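PDB 3JQ0: SusD superfamily protein, which probably binds glycans or other nutrients at the outer membrane. Local coordinates for residues K157-Y171 with W180-Y193. Numbering follows the deposited sequence.
Sequences KKDIQASENAFGSDY and WSAAATQMLKGEAY
Glu-164 and Lys-189 form the salt bridge of this antiparallel helix pair, with Glu-164 OE1 2.9 Å from Lys-189 NZ on the syn lone pair. Gln-186 NE2 donates to Glu-164 OE1 at 3.0 Å, on the anti lone pair, in a nearly straight bond that leaves carboxylate and amide almost coplanar; Gln-186 OE1 is bonded to Asn-216 of helix 204-217. The extended Lys-189 chain, its CG anti to the backbone N (chi1 -176°), carries the ammonium across to the carboxylate. With an alanine at Glu-164, Lys-189 would probably lose its counter-charge and Gln-186 NE2 its acceptor. A second, buried polar chain runs from Trp-180 NE1, which donates within its ring plane to Thr-185 OG1; Thr-185 OG1 donates in turn to Ser-163 OG (2.7 Å), and Ser-163 OG is also bonded to Gly-105 O.

Knobs-into-holes packing surrounds these bonds: Ile-160 enters the hole formed by Thr-185, Leu-188, Lys-189 and Ala-192, while Thr-185 reciprocates among Ile-160, Ser-163, Glu-164 and Phe-167. Toward the connecting loop, the Phe-167 ring lies flat against the Ser-181–Ala-182 backbone, and in the conformer described Ala-182 CB lies over the Tyr-171 face in a CH-pi contact, 3.8 Å from the ring centroid. At the far end Lys-157 CE rests over the Tyr-193 face, its NZ in an off-centre cation-pi contact and hydrogen-bonded to Ser-196.

The result is a helical hairpin, consistent with the TPR-like helical scaffold of SusD proteins. Helix 97-122 touches both its arms, helix 204-217 meets Tyr-171, Gln-186 and Tyr-193, and strand 359-363 reaches Trp-180 and Leu-188 through Tyr-362.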
ATOM      1  N   LYS A 157      -3.631 -12.530  15.618  1.00  8.92           N
ATOM      2  CA  LYS A 157      -3.308 -11.934  16.912  1.00  8.55           C
ATOM      3  C   LYS A 157      -2.299 -12.778  17.703  1.00  8.90           C
ATOM      4  O   LYS A 157      -1.426 -12.248  18.381  1.00  9.38           O
ATOM      5  CB  LYS A 157      -4.557 -11.654  17.713  1.00  9.18           C
ATOM      6  CG  LYS A 157      -5.350 -10.511  17.146  1.00  9.38           C
ATOM      7  CD  LYS A 157      -6.673 -10.312  17.841  1.00 10.24           C
ATOM      8  CE  LYS A 157      -7.403  -9.084  17.311  1.00 11.72           C
ATOM      9  NZ  LYS A 157      -8.754  -9.010  17.962  1.00 14.46           N
ATOM     10  N   LYS A 158      -2.419 -14.106  17.620  1.00  9.34           N
ATOM     11  CA  LYS A 158      -1.483 -14.984  18.287  0.52  9.22           C
ATOM     12  C   LYS A 158      -0.076 -14.837  17.719  1.00  8.97           C
ATOM     13  O   LYS A 158       0.907 -14.807  18.449  1.00  9.76           O
ATOM     14  CB  LYS A 158      -2.003 -16.424  18.170  0.52  9.36           C
ATOM     15  CG  LYS A 158      -1.204 -17.486  18.934  0.52 10.41           C
ATOM     16  CD  LYS A 158      -1.775 -18.872  18.702  0.52 12.56           C
ATOM     17  CE  LYS A 158      -0.919 -19.941  19.383  0.52 15.32           C
ATOM     18  NZ  LYS A 158      -1.222 -21.330  18.985  0.52 19.51           N
ATOM     19  N   ASP A 159       0.002 -14.749  16.383  1.00  9.04           N
ATOM     20  CA  ASP A 159       1.303 -14.567  15.740  1.00  8.84           C
ATOM     21  C   ASP A 159       1.890 -13.184  16.018  1.00  8.78           C
ATOM     22  O   ASP A 159       3.100 -13.058  16.157  1.00  9.39           O
ATOM     23  CB  ASP A 159       1.157 -14.847  14.256  1.00  8.76           C
ATOM     24  CG  ASP A 159       1.069 -16.327  13.951  1.00  9.61           C
ATOM     25  OD1 ASP A 159       1.569 -17.145  14.754  1.00 11.22           O
ATOM     26  OD2 ASP A 159       0.550 -16.665  12.839  1.00 10.39           O
ATOM     27  N   ILE A 160       1.052 -12.141  16.060  1.00  8.70           N
ATOM     28  CA  ILE A 160       1.519 -10.808  16.426  1.00  8.72           C
ATOM     29  C   ILE A 160       2.123 -10.858  17.855  1.00  8.94           C
ATOM     30  O   ILE A 160       3.192 -10.299  18.117  1.00  9.16           O
ATOM     31  CB  ILE A 160       0.394  -9.764  16.325  1.00  8.87           C
ATOM     32  CG1 ILE A 160       0.073  -9.491  14.857  1.00  9.41           C
ATOM     33  CG2 ILE A 160       0.751  -8.500  17.102  1.00  9.71           C
ATOM     34  CD1 ILE A 160      -1.215  -8.739  14.635  1.00 10.74           C
ATOM     35  N   GLN A 161       1.403 -11.511  18.780  1.00  8.66           N
ATOM     36  CA  GLN A 161       1.910 -11.631  20.148  1.00 10.06           C
ATOM     37  C   GLN A 161       3.252 -12.369  20.155  1.00  9.54           C
ATOM     38  O   GLN A 161       4.178 -11.967  20.834  1.00 10.02           O
ATOM     39  CB  GLN A 161       0.853 -12.322  21.031  1.00 11.13           C
ATOM     40  CG  GLN A 161       1.272 -12.589  22.480  1.00 15.13           C
ATOM     41  CD  GLN A 161       0.197 -13.400  23.194  1.00 21.53           C
ATOM     42  OE1 GLN A 161      -0.178 -14.501  22.739  1.00 25.19           O
ATOM     43  NE2 GLN A 161      -0.309 -12.880  24.271  1.00 27.00           N
ATOM     44  N   ALA A 162       3.330 -13.494  19.441  1.00  9.36           N
ATOM     45  CA  ALA A 162       4.569 -14.257  19.374  1.00  9.53           C
ATOM     46  C   ALA A 162       5.707 -13.402  18.816  1.00  9.57           C
ATOM     47  O   ALA A 162       6.849 -13.427  19.292  1.00 10.51           O
ATOM     48  CB  ALA A 162       4.397 -15.540  18.582  1.00 10.97           C
ATOM     49  N   SER A 163       5.397 -12.631  17.769  1.00  8.87           N
ATOM     50  CA  SER A 163       6.393 -11.770  17.130  1.00  8.97           C
ATOM     51  C   SER A 163       6.907 -10.709  18.105  1.00  9.16           C
ATOM     52  O   SER A 163       8.119 -10.543  18.279  1.00  9.67           O
ATOM     53  CB  SER A 163       5.785 -11.118  15.901  1.00  8.66           C
ATOM     54  OG  SER A 163       6.725 -10.207  15.310  1.00  8.56           O
ATOM     55  N   GLU A 164       5.986  -9.959  18.698  1.00  8.80           N
ATOM     56  CA  GLU A 164       6.393  -8.848  19.570  1.00  8.99           C
ATOM     57  C   GLU A 164       7.132  -9.386  20.786  1.00  9.95           C
ATOM     58  O   GLU A 164       8.068  -8.745  21.275  1.00 10.92           O
ATOM     59  CB  GLU A 164       5.223  -7.952  19.927  1.00 10.67           C
ATOM     60  CG  GLU A 164       4.236  -8.539  20.868  1.00 11.12           C
ATOM     61  CD  GLU A 164       2.994  -7.676  21.076  1.00 12.28           C
ATOM     62  OE1 GLU A 164       2.947  -6.498  20.701  1.00 14.50           O
ATOM     63  OE2 GLU A 164       2.071  -8.198  21.742  1.00 15.65           O
ATOM     64  N   ASN A 165       6.725 -10.553  21.283  1.00 10.46           N
ATOM     65  CA  ASN A 165       7.425 -11.136  22.424  1.00 11.42           C
ATOM     66  C   ASN A 165       8.836 -11.562  22.078  1.00 10.86           C
ATOM     67  O   ASN A 165       9.760 -11.391  22.864  1.00 13.15           O
ATOM     68  CB  ASN A 165       6.636 -12.321  22.965  1.00 12.70           C
ATOM     69  CG  ASN A 165       5.423 -11.929  23.754  1.00 15.54           C
ATOM     70  OD1 ASN A 165       5.210 -10.739  24.036  1.00 18.08           O
ATOM     71  ND2 ASN A 165       4.582 -12.921  24.077  1.00 18.79           N
ATOM     72  N   ALA A 166       9.018 -12.106  20.878  1.00 10.50           N
ATOM     73  CA  ALA A 166      10.365 -12.501  20.411  1.00 10.79           C
ATOM     74  C   ALA A 166      11.269 -11.257  20.243  1.00 10.95           C
ATOM     75  O   ALA A 166      12.424 -11.283  20.651  1.00 12.00           O
ATOM     76  CB  ALA A 166      10.279 -13.275  19.102  1.00 11.76           C
ATOM     77  N   PHE A 167      10.766 -10.188  19.620  1.00 10.41           N
ATOM     78  CA  PHE A 167      11.600  -8.994  19.448  1.00 10.16           C
ATOM     79  C   PHE A 167      11.873  -8.332  20.798  1.00 11.17           C
ATOM     80  O   PHE A 167      12.960  -7.738  20.969  1.00 12.52           O
ATOM     81  CB  PHE A 167      10.889  -7.996  18.547  1.00  9.71           C
ATOM     82  CG  PHE A 167      10.899  -8.312  17.064  1.00  9.16           C
ATOM     83  CD1 PHE A 167      12.081  -8.523  16.383  1.00 10.16           C
ATOM     84  CD2 PHE A 167       9.720  -8.317  16.348  1.00  9.03           C
ATOM     85  CE1 PHE A 167      12.086  -8.719  15.012  1.00  9.38           C
ATOM     86  CE2 PHE A 167       9.732  -8.511  14.976  1.00  8.92           C
ATOM     87  CZ  PHE A 167      10.918  -8.696  14.313  1.00  9.71           C
ATOM     88  N   GLY A 168      10.895  -8.343  21.688  1.00 11.18           N
ATOM     89  CA  GLY A 168      11.043  -7.601  22.924  1.00 12.77           C
ATOM     90  C   GLY A 168      11.214  -6.104  22.686  1.00 12.79           C
ATOM     91  O   GLY A 168      10.639  -5.511  21.773  1.00 13.52           O
ATOM     92  N   SER A 169      12.123  -5.611  23.508  0.54 12.99           N
ATOM     93  CA  SER A 169      12.512  -4.251  23.499  0.54 12.70           C
ATOM     94  C   SER A 169      13.518  -3.913  22.399  0.54 12.30           C
ATOM     95  O   SER A 169      13.973  -2.781  22.327  0.54 12.57           O
ATOM     96  CB  SER A 169      13.088  -3.867  24.858  0.54 13.15           C
ATOM     97  OG  SER A 169      14.122  -4.733  25.274  0.54 14.85           O
ATOM     98  N   ASP A 170      13.874  -4.874  21.538  0.54 11.70           N
ATOM     99  CA  ASP A 170      14.779  -4.589  20.420  0.54 11.19           C
ATOM    100  C   ASP A 170      13.976  -4.107  19.214  0.54 11.24           C
ATOM    101  O   ASP A 170      13.460  -4.912  18.430  0.54 11.09           O
ATOM    102  CB  ASP A 170      15.575  -5.825  20.050  0.54 11.95           C
ATOM    103  CG  ASP A 170      16.562  -5.592  18.915  0.54 13.21           C
ATOM    104  OD1 ASP A 170      16.735  -4.429  18.501  0.54 14.39           O
ATOM    105  OD2 ASP A 170      17.197  -6.581  18.455  0.54 15.97           O
ATOM    106  N   TYR A 171      13.891  -2.781  19.106  0.54 10.37           N
ATOM    107  CA  TYR A 171      13.271  -2.077  17.983  0.54  9.95           C
ATOM    108  C   TYR A 171      14.274  -1.533  16.965  0.54 11.72           C
ATOM    109  O   TYR A 171      13.902  -0.893  16.011  0.54 10.15           O
ATOM    110  CB  TYR A 171      12.468  -0.911  18.517  0.54 10.24           C
ATOM    111  CG  TYR A 171      11.089  -1.269  18.980  0.54  9.53           C
ATOM    112  CD1 TYR A 171      10.864  -2.003  20.151  0.54 12.91           C
ATOM    113  CD2 TYR A 171      10.002  -0.907  18.238  0.54 10.36           C
ATOM    114  CE1 TYR A 171       9.557  -2.307  20.573  0.54 11.97           C
ATOM    115  CE2 TYR A 171       8.725  -1.233  18.656  0.54  9.23           C
ATOM    116  CZ  TYR A 171       8.493  -1.887  19.826  0.54 10.82           C
ATOM    117  OH  TYR A 171       7.191  -2.121  20.195  0.54 11.49           O
ATOM    118  N   TRP A 180      11.909  -7.369   8.043  1.00  7.80           N
ATOM    119  CA  TRP A 180      10.901  -7.196   9.056  1.00  7.87           C
ATOM    120  C   TRP A 180      11.546  -6.866  10.410  1.00  7.81           C
ATOM    121  O   TRP A 180      12.655  -7.296  10.699  1.00  8.45           O
ATOM    122  CB  TRP A 180       9.989  -8.440   9.136  1.00  8.28           C
ATOM    123  CG  TRP A 180       8.682  -8.207   9.836  1.00  7.40           C
ATOM    124  CD1 TRP A 180       8.422  -8.323  11.185  1.00  7.72           C
ATOM    125  CD2 TRP A 180       7.461  -7.794   9.217  1.00  7.85           C
ATOM    126  NE1 TRP A 180       7.102  -8.034  11.412  1.00  8.06           N
ATOM    127  CE2 TRP A 180       6.486  -7.688  10.250  1.00  7.33           C
ATOM    128  CE3 TRP A 180       7.081  -7.543   7.900  1.00  8.04           C
ATOM    129  CZ2 TRP A 180       5.184  -7.293  10.014  1.00  8.24           C
ATOM    130  CZ3 TRP A 180       5.764  -7.146   7.651  1.00  8.81           C
ATOM    131  CH2 TRP A 180       4.833  -7.041   8.706  1.00  8.39           C
ATOM    132  N   SER A 181      10.845  -6.113  11.249  1.00  8.22           N
ATOM    133  CA  SER A 181      11.408  -5.581  12.509  1.00  7.99           C
ATOM    134  C   SER A 181      10.282  -5.417  13.523  1.00  8.49           C
ATOM    135  O   SER A 181       9.077  -5.546  13.206  1.00  8.46           O
ATOM    136  CB  SER A 181      12.065  -4.225  12.260  1.00  8.83           C
ATOM    137  OG  SER A 181      11.085  -3.248  11.952  1.00  9.88           O
ATOM    138  N   ALA A 182      10.649  -5.043  14.745  1.00  8.25           N
ATOM    139  CA  ALA A 182       9.670  -4.839  15.795  1.00  7.98           C
ATOM    140  C   ALA A 182       8.645  -3.764  15.456  1.00  8.04           C
ATOM    141  O   ALA A 182       7.454  -3.909  15.764  1.00  8.29           O
ATOM    142  CB  ALA A 182      10.346  -4.518  17.121  1.00  9.13           C
ATOM    143  N   ALA A 183       9.086  -2.687  14.799  1.00  7.70           N
ATOM    144  CA  ALA A 183       8.176  -1.620  14.460  1.00  7.91           C
ATOM    145  C   ALA A 183       7.218  -2.067  13.355  1.00  7.23           C
ATOM    146  O   ALA A 183       6.086  -1.612  13.316  1.00  8.04           O
ATOM    147  CB  ALA A 183       8.922  -0.342  14.055  1.00  9.12           C
ATOM    148  N   ALA A 184       7.653  -2.949  12.464  1.00  7.61           N
ATOM    149  CA  ALA A 184       6.762  -3.510  11.456  1.00  7.49           C
ATOM    150  C   ALA A 184       5.642  -4.320  12.136  1.00  7.07           C
ATOM    151  O   ALA A 184       4.449  -4.218  11.802  1.00  7.07           O
ATOM    152  CB  ALA A 184       7.504  -4.366  10.438  1.00  7.67           C
ATOM    153  N   THR A 185       6.009  -5.153  13.124  1.00  7.38           N
ATOM    154  CA  THR A 185       4.998  -5.894  13.894  1.00  7.36           C
ATOM    155  C   THR A 185       4.035  -4.926  14.607  1.00  7.53           C
ATOM    156  O   THR A 185       2.828  -5.198  14.628  1.00  7.59           O
ATOM    157  CB  THR A 185       5.642  -6.861  14.887  1.00  7.78           C
ATOM    158  OG1 THR A 185       6.209  -7.890  14.101  1.00  8.84           O
ATOM    159  CG2 THR A 185       4.604  -7.458  15.847  1.00  9.20           C
ATOM    160  N   GLN A 186       4.505  -3.836  15.195  1.00  7.46           N
ATOM    161  CA  GLN A 186       3.600  -2.891  15.849  1.00  7.26           C
ATOM    162  C   GLN A 186       2.653  -2.194  14.860  1.00  6.93           C
ATOM    163  O   GLN A 186       1.496  -2.006  15.172  1.00  7.52           O
ATOM    164  CB  GLN A 186       4.347  -1.883  16.707  1.00  8.10           C
ATOM    165  CG  GLN A 186       5.086  -2.531  17.869  1.00  8.92           C
ATOM    166  CD  GLN A 186       4.154  -3.272  18.795  1.00  9.41           C
ATOM    167  OE1 GLN A 186       3.201  -2.687  19.347  1.00 10.47           O
ATOM    168  NE2 GLN A 186       4.416  -4.562  18.973  1.00  9.97           N
HETATM  169  N   MSE A 187       3.141  -1.871  13.647  1.00  6.82           N
HETATM  170  CA  MSE A 187       2.267  -1.335  12.611  1.00  6.94           C
HETATM  171  C   MSE A 187       1.168  -2.333  12.286  1.00  7.04           C
HETATM  172  O   MSE A 187      -0.020  -1.985  12.217  1.00  7.17           O
HETATM  173  CB  MSE A 187       3.065  -1.025  11.334  1.00  7.16           C
HETATM  174  CG  MSE A 187       3.827   0.287  11.325  1.00  7.88           C
HETATM  175 SE   MSE A 187       2.722   1.860  11.522  1.00  8.37          SE
HETATM  176  CE  MSE A 187       1.651   1.712   9.975  1.00 10.81           C
ATOM    177  N   LEU A 188       1.533  -3.578  12.028  1.00  7.25           N
ATOM    178  CA  LEU A 188       0.571  -4.610  11.677  1.00  6.92           C
ATOM    179  C   LEU A 188      -0.405  -4.822  12.836  1.00  7.08           C
ATOM    180  O   LEU A 188      -1.607  -4.984  12.630  1.00  7.42           O
ATOM    181  CB  LEU A 188       1.310  -5.898  11.352  1.00  7.21           C
ATOM    182  CG  LEU A 188       0.417  -7.119  11.150  1.00  7.65           C
ATOM    183  CD1 LEU A 188      -0.538  -6.943   9.973  1.00  8.69           C
ATOM    184  CD2 LEU A 188       1.291  -8.369  10.973  1.00  9.21           C
ATOM    185  N   LYS A 189       0.103  -4.805  14.053  1.00  7.26           N
ATOM    186  CA  LYS A 189      -0.760  -4.938  15.244  1.00  6.83           C
ATOM    187  C   LYS A 189      -1.807  -3.820  15.273  1.00  6.93           C
ATOM    188  O   LYS A 189      -2.994  -4.059  15.519  1.00  7.50           O
ATOM    189  CB  LYS A 189       0.105  -4.927  16.489  1.00  7.36           C
ATOM    190  CG  LYS A 189      -0.696  -5.165  17.778  1.00  8.22           C
ATOM    191  CD  LYS A 189       0.183  -5.252  19.000  1.00  8.29           C
ATOM    192  CE  LYS A 189      -0.575  -5.618  20.247  1.00  9.75           C
ATOM    193  NZ  LYS A 189       0.326  -5.612  21.452  1.00 10.85           N
ATOM    194  N   GLY A 190      -1.376  -2.588  15.031  1.00  6.86           N
ATOM    195  CA  GLY A 190      -2.319  -1.489  15.001  1.00  7.02           C
ATOM    196  C   GLY A 190      -3.379  -1.704  13.922  1.00  6.89           C
ATOM    197  O   GLY A 190      -4.591  -1.507  14.169  1.00  7.38           O
ATOM    198  N   GLU A 191      -2.956  -2.148  12.729  1.00  6.64           N
ATOM    199  CA  GLU A 191      -3.921  -2.375  11.682  1.00  6.23           C
ATOM    200  C   GLU A 191      -4.903  -3.475  12.053  1.00  6.84           C
ATOM    201  O   GLU A 191      -6.114  -3.374  11.799  1.00  7.24           O
ATOM    202  CB  GLU A 191      -3.244  -2.758  10.354  1.00  7.02           C
ATOM    203  CG  GLU A 191      -2.331  -1.686   9.805  1.00  7.48           C
ATOM    204  CD  GLU A 191      -1.970  -1.965   8.361  1.00  7.49           C
ATOM    205  OE1 GLU A 191      -1.467  -3.055   8.025  1.00  8.72           O
ATOM    206  OE2 GLU A 191      -2.299  -1.092   7.532  1.00  9.32           O
ATOM    207  N   ALA A 192      -4.396  -4.559  12.615  1.00  6.75           N
ATOM    208  CA  ALA A 192      -5.222  -5.719  12.927  1.00  7.50           C
ATOM    209  C   ALA A 192      -6.240  -5.402  14.020  1.00  6.88           C
ATOM    210  O   ALA A 192      -7.413  -5.806  13.922  1.00  7.22           O
ATOM    211  CB  ALA A 192      -4.349  -6.899  13.369  1.00  7.87           C
ATOM    212  N   TYR A 193      -5.834  -4.645  15.053  1.00  6.97           N
ATOM    213  CA  TYR A 193      -6.766  -4.301  16.112  1.00  7.14           C
ATOM    214  C   TYR A 193      -7.728  -3.201  15.666  1.00  6.76           C
ATOM    215  O   TYR A 193      -8.872  -3.177  16.154  1.00  7.19           O
ATOM    216  CB  TYR A 193      -6.030  -4.021  17.431  1.00  7.06           C
ATOM    217  CG  TYR A 193      -5.572  -5.262  18.107  1.00  7.23           C
ATOM    218  CD1 TYR A 193      -4.378  -5.898  17.789  1.00  8.03           C
ATOM    219  CD2 TYR A 193      -6.331  -5.829  19.133  1.00  8.36           C
ATOM    220  CE1 TYR A 193      -3.989  -7.054  18.429  1.00  7.89           C
ATOM    221  CE2 TYR A 193      -5.934  -6.979  19.787  1.00  8.61           C
ATOM    222  CZ  TYR A 193      -4.756  -7.601  19.424  1.00  8.32           C
ATOM    223  OH  TYR A 193      -4.338  -8.753  20.069  1.00  9.23           O
TER
HETATM  224  O   HOH W   1      -1.939  -9.603  19.305  1.00 10.68           O
HETATM  225  O   HOH W   2      13.361  -4.713  15.630  1.00 11.92           O
HETATM  226  O   HOH W   3      11.837  -1.728  14.455  1.00  9.73           O